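Local coordinates for SusD superfamily protein (Bacteroides fragilis NCTC 9343, PDB 3NQP) that probably binds glycans at the cell surface as a SusD-family outer-membrane protein, working in nutrient uptake, at residues M112-F126 against M184-W198. Numbering follows the deposited sequence.
Sequences MKNFYLGEVYGLRAF and MNDFDPYKRGKKVYW. With EDO (1,2-ethanediol), chain G.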
HETATM    1  N   MSE A 112      16.435  15.775  19.460  1.00 16.33           N
HETATM    2  CA  MSE A 112      15.242  16.120  18.713  1.00 17.75           C
HETATM    3  C   MSE A 112      15.576  16.494  17.275  1.00 18.84           C
HETATM    4  O   MSE A 112      14.868  16.097  16.358  1.00 18.49           O
HETATM    5  CB  MSE A 112      14.480  17.263  19.391  1.00 19.94           C
HETATM    6  CG  MSE A 112      13.193  17.671  18.638  1.00 21.91           C
HETATM    7 SE   MSE A 112      12.173  18.990  19.592  0.75 13.54          SE
HETATM    8  CE  MSE A 112      11.450  17.979  21.055  1.00 24.38           C
ATOM      9  N   LYS A 113      16.638  17.261  17.082  1.00 17.52           N
ATOM     10  CA  LYS A 113      17.072  17.613  15.728  1.00 21.34           C
ATOM     11  C   LYS A 113      17.332  16.329  14.896  1.00 16.25           C
ATOM     12  O   LYS A 113      16.884  16.219  13.758  1.00 17.37           O
ATOM     13  CB  LYS A 113      18.317  18.482  15.781  1.00 21.67           C
ATOM     14  CG  LYS A 113      18.867  18.897  14.431  1.00 24.39           C
ATOM     15  CD  LYS A 113      20.306  19.363  14.520  1.00 22.95           C
ATOM     16  CE  LYS A 113      20.455  20.717  15.097  1.00 29.96           C
ATOM     17  NZ  LYS A 113      21.866  21.248  14.970  1.00 31.75           N
ATOM     18  N   ASN A 114      18.084  15.393  15.468  1.00 15.41           N
ATOM     19  CA  ASN A 114      18.460  14.182  14.774  1.00 13.52           C
ATOM     20  C   ASN A 114      17.205  13.319  14.519  1.00 14.01           C
ATOM     21  O   ASN A 114      17.084  12.712  13.463  1.00 15.83           O
ATOM     22  CB  ASN A 114      19.491  13.391  15.574  1.00 12.01           C
ATOM     23  CG  ASN A 114      20.849  14.024  15.568  1.00 19.51           C
ATOM     24  OD1 ASN A 114      21.144  14.884  14.736  1.00 21.73           O
ATOM     25  ND2 ASN A 114      21.687  13.600  16.494  1.00 17.53           N
ATOM     26  N   PHE A 115      16.283  13.277  15.484  1.00 14.13           N
ATOM     27  CA  PHE A 115      15.045  12.501  15.289  1.00 13.59           C
ATOM     28  C   PHE A 115      14.216  13.060  14.152  1.00 15.41           C
ATOM     29  O   PHE A 115      13.754  12.318  13.286  1.00 14.67           O
ATOM     30  CB  PHE A 115      14.199  12.418  16.554  1.00 18.63           C
ATOM     31  CG  PHE A 115      13.126  11.375  16.447  1.00 18.37           C
ATOM     32  CD1 PHE A 115      13.432  10.053  16.675  1.00 23.31           C
ATOM     33  CD2 PHE A 115      11.854  11.703  16.038  1.00 27.19           C
ATOM     34  CE1 PHE A 115      12.471   9.086  16.536  1.00 25.77           C
ATOM     35  CE2 PHE A 115      10.890  10.711  15.891  1.00 20.37           C
ATOM     36  CZ  PHE A 115      11.212   9.424  16.155  1.00 18.83           C
ATOM     37  N   TYR A 116      14.049  14.383  14.158  1.00 14.96           N
ATOM     38  CA  TYR A 116      13.327  15.089  13.124  1.00 15.34           C
ATOM     39  C   TYR A 116      14.008  14.939  11.773  1.00 14.28           C
ATOM     40  O   TYR A 116      13.342  14.688  10.771  1.00 16.24           O
ATOM     41  CB  TYR A 116      13.158  16.568  13.479  1.00 15.99           C
ATOM     42  CG  TYR A 116      12.134  16.883  14.564  1.00 16.01           C
ATOM     43  CD1 TYR A 116      11.270  15.911  15.059  1.00 14.98           C
ATOM     44  CD2 TYR A 116      12.026  18.174  15.075  1.00 19.40           C
ATOM     45  CE1 TYR A 116      10.309  16.207  16.032  1.00 18.24           C
ATOM     46  CE2 TYR A 116      11.044  18.499  16.040  1.00 19.77           C
ATOM     47  CZ  TYR A 116      10.205  17.507  16.517  1.00 19.91           C
ATOM     48  OH  TYR A 116       9.266  17.809  17.448  1.00 16.51           O
ATOM     49  N   LEU A 117      15.326  15.053  11.731  1.00 16.36           N
ATOM     50  CA  LEU A 117      16.014  14.923  10.435  1.00 15.01           C
ATOM     51  C   LEU A 117      15.903  13.453   9.933  1.00 15.03           C
ATOM     52  O   LEU A 117      15.668  13.211   8.758  1.00 15.12           O
ATOM     53  CB  LEU A 117      17.452  15.436  10.502  1.00 18.11           C
ATOM     54  CG  LEU A 117      17.532  16.964  10.598  1.00 15.73           C
ATOM     55  CD1 LEU A 117      18.944  17.440  10.877  1.00 15.80           C
ATOM     56  CD2 LEU A 117      16.912  17.627   9.339  1.00 11.12           C
ATOM     57  N   GLY A 118      15.979  12.477  10.831  1.00 16.01           N
ATOM     58  CA  GLY A 118      15.741  11.100  10.458  1.00 16.44           C
ATOM     59  C   GLY A 118      14.379  10.960   9.807  1.00 15.47           C
ATOM     60  O   GLY A 118      14.215  10.264   8.798  1.00 12.99           O
ATOM     61  N   GLU A 119      13.391  11.643  10.358  1.00 16.02           N
ATOM     62  CA  GLU A 119      12.022  11.492   9.852  1.00 13.55           C
ATOM     63  C   GLU A 119      11.962  12.103   8.449  1.00 16.85           C
ATOM     64  O   GLU A 119      11.407  11.490   7.530  1.00 15.89           O
ATOM     65  CB  GLU A 119      10.989  12.149  10.762  1.00 12.66           C
ATOM     66  CG  GLU A 119      10.788  11.428  12.080  1.00 14.25           C
ATOM     67  CD  GLU A 119       9.680  12.011  12.930  1.00 16.87           C
ATOM     68  OE1 GLU A 119       9.686  13.221  13.126  1.00 17.06           O
ATOM     69  OE2 GLU A 119       8.801  11.253  13.438  1.00 17.33           O
ATOM     70  N   VAL A 120      12.560  13.287   8.280  1.00 12.04           N
ATOM     71  CA  VAL A 120      12.336  14.059   7.079  1.00 13.63           C
ATOM     72  C   VAL A 120      13.135  13.473   5.905  1.00 15.50           C
ATOM     73  O   VAL A 120      12.635  13.423   4.808  1.00 18.42           O
ATOM     74  CB  VAL A 120      12.592  15.565   7.303  1.00 13.74           C
ATOM     75  CG1 VAL A 120      12.610  16.298   6.001  1.00 16.56           C
ATOM     76  CG2 VAL A 120      11.496  16.132   8.267  1.00 13.24           C
ATOM     77  N   TYR A 121      14.346  12.973   6.146  1.00 14.43           N
ATOM     78  CA  TYR A 121      15.069  12.243   5.088  1.00 14.86           C
ATOM     79  C   TYR A 121      14.396  10.938   4.727  1.00 13.10           C
ATOM     80  O   TYR A 121      14.345  10.573   3.554  1.00 12.63           O
ATOM     81  CB  TYR A 121      16.497  11.973   5.499  1.00 13.32           C
ATOM     82  CG  TYR A 121      17.441  13.142   5.338  1.00 16.52           C
ATOM     83  CD1 TYR A 121      18.071  13.382   4.105  1.00 13.13           C
ATOM     84  CD2 TYR A 121      17.768  13.970   6.403  1.00 17.53           C
ATOM     85  CE1 TYR A 121      18.977  14.410   3.939  1.00 17.66           C
ATOM     86  CE2 TYR A 121      18.673  15.038   6.224  1.00 16.81           C
ATOM     87  CZ  TYR A 121      19.282  15.224   4.994  1.00 21.55           C
ATOM     88  OH  TYR A 121      20.187  16.226   4.799  1.00 16.55           O
ATOM     89  N   GLY A 122      13.847  10.240   5.723  1.00 14.12           N
ATOM     90  CA  GLY A 122      13.058   9.054   5.459  1.00 10.27           C
ATOM     91  C   GLY A 122      11.861   9.324   4.558  1.00 12.12           C
ATOM     92  O   GLY A 122      11.541   8.535   3.660  1.00 13.40           O
ATOM     93  N   LEU A 123      11.147  10.398   4.844  1.00 12.03           N
ATOM     94  CA  LEU A 123       9.957  10.750   4.100  1.00 10.96           C
ATOM     95  C   LEU A 123      10.287  11.252   2.716  1.00 10.66           C
ATOM     96  O   LEU A 123       9.501  11.046   1.775  1.00 11.56           O
ATOM     97  CB  LEU A 123       9.145  11.800   4.861  1.00 10.79           C
ATOM     98  CG  LEU A 123       8.406  11.294   6.099  1.00 12.45           C
ATOM     99  CD1 LEU A 123       7.696  12.488   6.824  1.00 14.98           C
ATOM    100  CD2 LEU A 123       7.401  10.174   5.809  1.00 11.92           C
ATOM    101  N   ARG A 124      11.458  11.859   2.544  1.00 11.87           N
ATOM    102  CA  ARG A 124      11.824  12.295   1.202  1.00 11.64           C
ATOM    103  C   ARG A 124      12.124  11.058   0.329  1.00 11.67           C
ATOM    104  O   ARG A 124      11.712  11.016  -0.837  1.00 12.61           O
ATOM    105  CB  ARG A 124      12.998  13.249   1.170  1.00 11.76           C
ATOM    106  CG  ARG A 124      13.171  13.896  -0.190  1.00 12.71           C
ATOM    107  CD  ARG A 124      14.100  15.119  -0.073  1.00 14.13           C
ATOM    108  NE  ARG A 124      15.475  14.712   0.223  1.00 16.37           N
ATOM    109  CZ  ARG A 124      16.491  15.563   0.363  1.00 15.13           C
ATOM    110  NH1 ARG A 124      16.288  16.875   0.265  1.00 16.51           N
ATOM    111  NH2 ARG A 124      17.712  15.109   0.577  1.00 18.34           N
ATOM    112  N   ALA A 125      12.770  10.046   0.907  1.00 12.26           N
ATOM    113  CA  ALA A 125      12.913   8.754   0.254  1.00 12.53           C
ATOM    114  C   ALA A 125      11.541   8.139  -0.093  1.00 12.06           C
ATOM    115  O   ALA A 125      11.353   7.559  -1.152  1.00 10.90           O
ATOM    116  CB  ALA A 125      13.687   7.770   1.161  1.00 11.38           C
ATOM    117  N   PHE A 126      10.624   8.188   0.865  1.00 11.65           N
ATOM    118  CA  PHE A 126       9.319   7.597   0.697  1.00 14.50           C
ATOM    119  C   PHE A 126       8.613   8.165  -0.530  1.00 12.28           C
ATOM    120  O   PHE A 126       8.104   7.421  -1.356  1.00 12.43           O
ATOM    121  CB  PHE A 126       8.487   7.829   1.949  1.00 13.45           C
ATOM    122  CG  PHE A 126       7.080   7.364   1.824  1.00 11.58           C
ATOM    123  CD1 PHE A 126       6.756   6.056   2.106  1.00 17.27           C
ATOM    124  CD2 PHE A 126       6.088   8.233   1.439  1.00 19.13           C
ATOM    125  CE1 PHE A 126       5.469   5.623   2.001  1.00 14.89           C
ATOM    126  CE2 PHE A 126       4.780   7.810   1.328  1.00 21.81           C
ATOM    127  CZ  PHE A 126       4.473   6.489   1.608  1.00 17.56           C
HETATM  128  N   MSE A 184      18.257   5.461  18.240  1.00 26.10           N
HETATM  129  CA  MSE A 184      16.932   5.821  18.759  1.00 27.51           C
HETATM  130  C   MSE A 184      15.893   4.914  18.070  1.00 24.52           C
HETATM  131  O   MSE A 184      15.363   5.237  17.014  1.00 26.65           O
HETATM  132  CB  MSE A 184      16.623   7.336  18.520  1.00 28.12           C
HETATM  133  CG  MSE A 184      17.578   8.372  19.259  1.00 34.13           C
HETATM  134 SE   MSE A 184      17.389  10.358  18.842  0.75 26.64          SE
HETATM  135  CE  MSE A 184      17.451  10.139  16.866  1.00 23.97           C
ATOM    136  N   ASN A 185      15.600   3.780  18.693  1.00 23.69           N
ATOM    137  CA  ASN A 185      14.566   2.830  18.197  1.00 23.57           C
ATOM    138  C   ASN A 185      13.142   3.168  18.680  1.00 23.83           C
ATOM    139  O   ASN A 185      12.180   2.505  18.292  1.00 19.73           O
ATOM    140  CB  ASN A 185      14.909   1.408  18.664  1.00 21.49           C
ATOM    141  CG  ASN A 185      16.052   0.765  17.879  1.00 22.78           C
ATOM    142  OD1 ASN A 185      16.945   1.423  17.320  1.00 19.02           O
ATOM    143  ND2 ASN A 185      16.028  -0.554  17.847  1.00 26.37           N
ATOM    144  N   ASP A 186      13.012   4.183  19.536  1.00 25.08           N
ATOM    145  CA  ASP A 186      11.732   4.502  20.190  1.00 26.54           C
ATOM    146  C   ASP A 186      10.768   4.967  19.110  1.00 23.05           C
ATOM    147  O   ASP A 186      11.106   5.730  18.221  1.00 20.62           O
ATOM    148  CB  ASP A 186      11.944   5.573  21.282  1.00 29.10           C
ATOM    149  CG  ASP A 186      10.699   5.823  22.211  1.00 38.84           C
ATOM    150  OD1 ASP A 186       9.511   5.547  21.878  1.00 38.52           O
ATOM    151  OD2 ASP A 186      10.937   6.391  23.311  1.00 38.30           O
ATOM    152  N   PHE A 187       9.558   4.456  19.180  1.00 18.13           N
ATOM    153  CA  PHE A 187       8.523   4.896  18.283  1.00 20.48           C
ATOM    154  C   PHE A 187       7.887   6.250  18.623  1.00 25.32           C
ATOM    155  O   PHE A 187       7.230   6.827  17.755  1.00 27.09           O
ATOM    156  CB  PHE A 187       7.430   3.840  18.208  1.00 19.72           C
ATOM    157  CG  PHE A 187       7.804   2.621  17.408  1.00 11.81           C
ATOM    158  CD1 PHE A 187       7.710   2.625  16.009  1.00 20.45           C
ATOM    159  CD2 PHE A 187       8.155   1.447  18.049  1.00 18.96           C
ATOM    160  CE1 PHE A 187       7.985   1.447  15.263  1.00 14.64           C
ATOM    161  CE2 PHE A 187       8.468   0.300  17.323  1.00 19.08           C
ATOM    162  CZ  PHE A 187       8.381   0.292  15.951  1.00 14.69           C
ATOM    163  N   ASP A 188       8.064   6.753  19.848  1.00 24.40           N
ATOM    164  CA  ASP A 188       7.211   7.866  20.350  1.00 26.45           C
ATOM    165  C   ASP A 188       7.980   8.701  21.366  1.00 26.24           C
ATOM    166  O   ASP A 188       7.507   8.904  22.470  1.00 27.72           O
ATOM    167  CB  ASP A 188       5.937   7.322  21.029  1.00 26.66           C
ATOM    168  CG  ASP A 188       4.838   8.391  21.215  1.00 33.13           C
ATOM    169  OD1 ASP A 188       4.832   9.431  20.488  1.00 25.46           O
ATOM    170  OD2 ASP A 188       3.966   8.158  22.097  1.00 38.59           O
ATOM    171  N   PRO A 189       9.161   9.196  20.987  1.00 25.14           N
ATOM    172  CA  PRO A 189      10.072   9.745  21.969  1.00 25.05           C
ATOM    173  C   PRO A 189       9.611  11.043  22.643  1.00 24.74           C
ATOM    174  O   PRO A 189      10.094  11.333  23.720  1.00 24.35           O
ATOM    175  CB  PRO A 189      11.364   9.983  21.159  1.00 26.14           C
ATOM    176  CG  PRO A 189      10.914  10.167  19.758  1.00 24.81           C
ATOM    177  CD  PRO A 189       9.706   9.275  19.615  1.00 28.82           C
ATOM    178  N   TYR A 190       8.720  11.791  21.996  1.00 25.80           N
ATOM    179  CA  TYR A 190       8.131  13.038  22.515  1.00 27.89           C
ATOM    180  C   TYR A 190       6.647  12.882  22.836  1.00 29.26           C
ATOM    181  O   TYR A 190       5.943  13.865  23.045  1.00 26.86           O
ATOM    182  CB  TYR A 190       8.386  14.181  21.497  1.00 29.99           C
ATOM    183  CG  TYR A 190       9.867  14.274  21.272  1.00 26.15           C
ATOM    184  CD1 TYR A 190      10.700  14.692  22.294  1.00 29.29           C
ATOM    185  CD2 TYR A 190      10.450  13.825  20.100  1.00 35.11           C
ATOM    186  CE1 TYR A 190      12.061  14.713  22.151  1.00 34.18           C
ATOM    187  CE2 TYR A 190      11.836  13.827  19.945  1.00 28.66           C
ATOM    188  CZ  TYR A 190      12.625  14.277  20.966  1.00 34.81           C
ATOM    189  OH  TYR A 190      13.984  14.309  20.825  1.00 37.66           O
ATOM    190  N   LYS A 191       6.165  11.637  22.864  1.00 31.01           N
ATOM    191  CA  LYS A 191       4.792  11.349  23.272  1.00 31.86           C
ATOM    192  C   LYS A 191       3.775  12.129  22.482  1.00 31.58           C
ATOM    193  O   LYS A 191       2.783  12.589  23.046  1.00 30.77           O
ATOM    194  CB  LYS A 191       4.618  11.636  24.781  1.00 33.88           C
ATOM    195  CG  LYS A 191       5.614  10.901  25.669  1.00 35.61           C
ATOM    196  CD  LYS A 191       5.510   9.388  25.490  1.00 40.05           C
ATOM    197  CE  LYS A 191       6.553   8.629  26.285  1.00 50.34           C
ATOM    198  NZ  LYS A 191       7.675   8.150  25.418  1.00 56.06           N
ATOM    199  N   ARG A 192       4.021  12.266  21.178  1.00 30.48           N
ATOM    200  CA  ARG A 192       3.114  12.967  20.280  1.00 31.55           C
ATOM    201  C   ARG A 192       2.124  12.018  19.594  1.00 31.02           C
ATOM    202  O   ARG A 192       1.103  12.454  19.063  1.00 26.57           O
ATOM    203  CB  ARG A 192       3.893  13.689  19.178  1.00 35.65           C
ATOM    204  CG  ARG A 192       5.079  14.534  19.654  1.00 43.61           C
ATOM    205  CD  ARG A 192       4.656  15.851  20.248  1.00 54.64           C
ATOM    206  NE  ARG A 192       4.454  16.872  19.218  1.00 66.46           N
ATOM    207  CZ  ARG A 192       3.270  17.289  18.767  1.00 73.46           C
ATOM    208  NH1 ARG A 192       2.129  16.783  19.232  1.00 77.66           N
ATOM    209  NH2 ARG A 192       3.224  18.235  17.840  1.00 72.08           N
ATOM    210  N   GLY A 193       2.432  10.726  19.552  1.00 30.31           N
ATOM    211  CA  GLY A 193       1.554   9.795  18.827  1.00 27.76           C
ATOM    212  C   GLY A 193       2.330   8.566  18.371  1.00 26.33           C
ATOM    213  O   GLY A 193       3.125   8.607  17.422  1.00 20.56           O
ATOM    214  N   LYS A 194       2.114   7.475  19.082  1.00 23.03           N
ATOM    215  CA  LYS A 194       2.903   6.268  18.864  1.00 18.73           C
ATOM    216  C   LYS A 194       2.542   5.664  17.489  1.00 15.24           C
ATOM    217  O   LYS A 194       1.375   5.575  17.118  1.00 15.57           O
ATOM    218  CB  LYS A 194       2.601   5.286  20.007  1.00 20.91           C
ATOM    219  CG  LYS A 194       3.422   4.012  19.963  1.00 23.53           C
ATOM    220  CD  LYS A 194       2.923   2.989  21.016  1.00 28.75           C
ATOM    221  CE  LYS A 194       3.925   1.806  21.102  1.00 35.80           C
ATOM    222  NZ  LYS A 194       3.456   0.757  22.070  1.00 41.65           N
ATOM    223  N   LYS A 195       3.562   5.316  16.728  1.00 14.61           N
ATOM    224  CA  LYS A 195       3.425   4.690  15.427  1.00 15.53           C
ATOM    225  C   LYS A 195       2.718   5.515  14.354  1.00 16.21           C
ATOM    226  O   LYS A 195       2.455   5.005  13.302  1.00 17.13           O
ATOM    227  CB  LYS A 195       2.846   3.286  15.599  1.00 13.14           C
ATOM    228  CG  LYS A 195       3.929   2.367  16.240  1.00 18.45           C
ATOM    229  CD  LYS A 195       3.408   1.063  16.751  1.00 18.53           C
ATOM    230  CE  LYS A 195       4.512   0.158  17.275  1.00 13.33           C
ATOM    231  NZ  LYS A 195       4.054  -1.284  17.363  1.00 13.98           N
ATOM    232  N   VAL A 196       2.450   6.794  14.618  1.00 16.26           N
ATOM    233  CA  VAL A 196       1.909   7.678  13.581  1.00 16.69           C
ATOM    234  C   VAL A 196       2.808   8.851  13.180  1.00 17.60           C
ATOM    235  O   VAL A 196       2.404   9.717  12.404  1.00 16.35           O
ATOM    236  CB  VAL A 196       0.498   8.140  13.959  1.00 19.90           C
ATOM    237  CG1 VAL A 196      -0.444   6.843  14.034  1.00 12.30           C
ATOM    238  CG2 VAL A 196       0.505   9.026  15.286  1.00 14.80           C
ATOM    239  N   TYR A 197       4.026   8.836  13.701  1.00 14.40           N
ATOM    240  CA  TYR A 197       5.146   9.649  13.219  1.00 17.13           C
ATOM    241  C   TYR A 197       6.192   8.696  12.673  1.00 15.56           C
ATOM    242  O   TYR A 197       6.352   7.593  13.170  1.00 15.93           O
ATOM    243  CB  TYR A 197       5.735  10.488  14.356  1.00 17.56           C
ATOM    244  CG  TYR A 197       4.830  11.628  14.720  1.00 16.30           C
ATOM    245  CD1 TYR A 197       3.766  11.455  15.600  1.00 24.87           C
ATOM    246  CD2 TYR A 197       4.997  12.885  14.124  1.00 23.37           C
ATOM    247  CE1 TYR A 197       2.899  12.529  15.917  1.00 27.33           C
ATOM    248  CE2 TYR A 197       4.167  13.941  14.416  1.00 20.42           C
ATOM    249  CZ  TYR A 197       3.102  13.761  15.313  1.00 31.88           C
ATOM    250  OH  TYR A 197       2.274  14.809  15.619  1.00 31.62           O
ATOM    251  N   TRP A 198       6.912   9.126  11.653  1.00 16.28           N
ATOM    252  CA  TRP A 198       7.908   8.274  11.026  1.00 14.28           C
ATOM    253  C   TRP A 198       9.008   7.957  12.023  1.00 14.78           C
ATOM    254  O   TRP A 198       9.278   8.756  12.925  1.00 16.26           O
ATOM    255  CB  TRP A 198       8.460   8.973   9.782  1.00 12.22           C
ATOM    256  CG  TRP A 198       9.250   8.065   8.859  1.00 15.00           C
ATOM    257  CD1 TRP A 198      10.581   7.845   8.896  1.00 16.29           C
ATOM    258  CD2 TRP A 198       8.737   7.243   7.819  1.00 10.33           C
ATOM    259  NE1 TRP A 198      10.947   6.971   7.917  1.00 12.09           N
ATOM    260  CE2 TRP A 198       9.832   6.594   7.228  1.00 13.66           C
ATOM    261  CE3 TRP A 198       7.455   7.021   7.294  1.00 11.62           C
ATOM    262  CZ2 TRP A 198       9.705   5.748   6.133  1.00 14.26           C
ATOM    263  CZ3 TRP A 198       7.338   6.160   6.220  1.00 13.03           C
ATOM    264  CH2 TRP A 198       8.442   5.524   5.668  1.00 18.34           C
TER
HETATM  265  C1  EDO G1007      -1.304  13.011  13.751  1.00 41.99           C
HETATM  266  O1  EDO G1007      -2.276  13.775  13.008  1.00 45.18           O
HETATM  267  C2  EDO G1007       0.009  12.960  12.979  1.00 38.78           C
HETATM  268  O2  EDO G1007       0.524  14.297  12.896  1.00 46.66           O
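Phe115 and Trp198 both hold CG anti to the backbone N (chi1 -166° in each), which sends one ring out to the loop and the other back against the helix. Proline suits position 189 because its CG methylene points at the centre of the Phe115 face: Pro189 CG lies 3.7 Å from the centroid of the Phe115 ring, a CH-pi contact. The methyl of selenomethionine Met184 meets the same ring near its plane, CE lying 4.0 Å from Phe115 CD1. One helical turn before Phe115, selenomethionine Met112 bends at chi3 (-72°) and lays CE over a face of Tyr190, 3.7 Å from its centroid, a Met-aromatic contact. Trp198 fits where Gly122, lacking a side chain, lets the indole approach the helix backbone; Leu123 CD2 packs 3.5 Å from Trp198 CE3, and Thr203 takes the NE1 hydrogen. Between the two aromatic clusters, buried Glu119 brings OE2 within 2.6 Å of Trp198 O, so the acid is probably protonated. Tyr197 OH hydrogen-bonds to Asp29 of helix 21-37. Aromatic and methyl side chains from an irregular linker between helices 163-181 and 200-216 thus cover one side of helix 110-135, consistent with the TPR-like helical scaffold of SusD-family proteins.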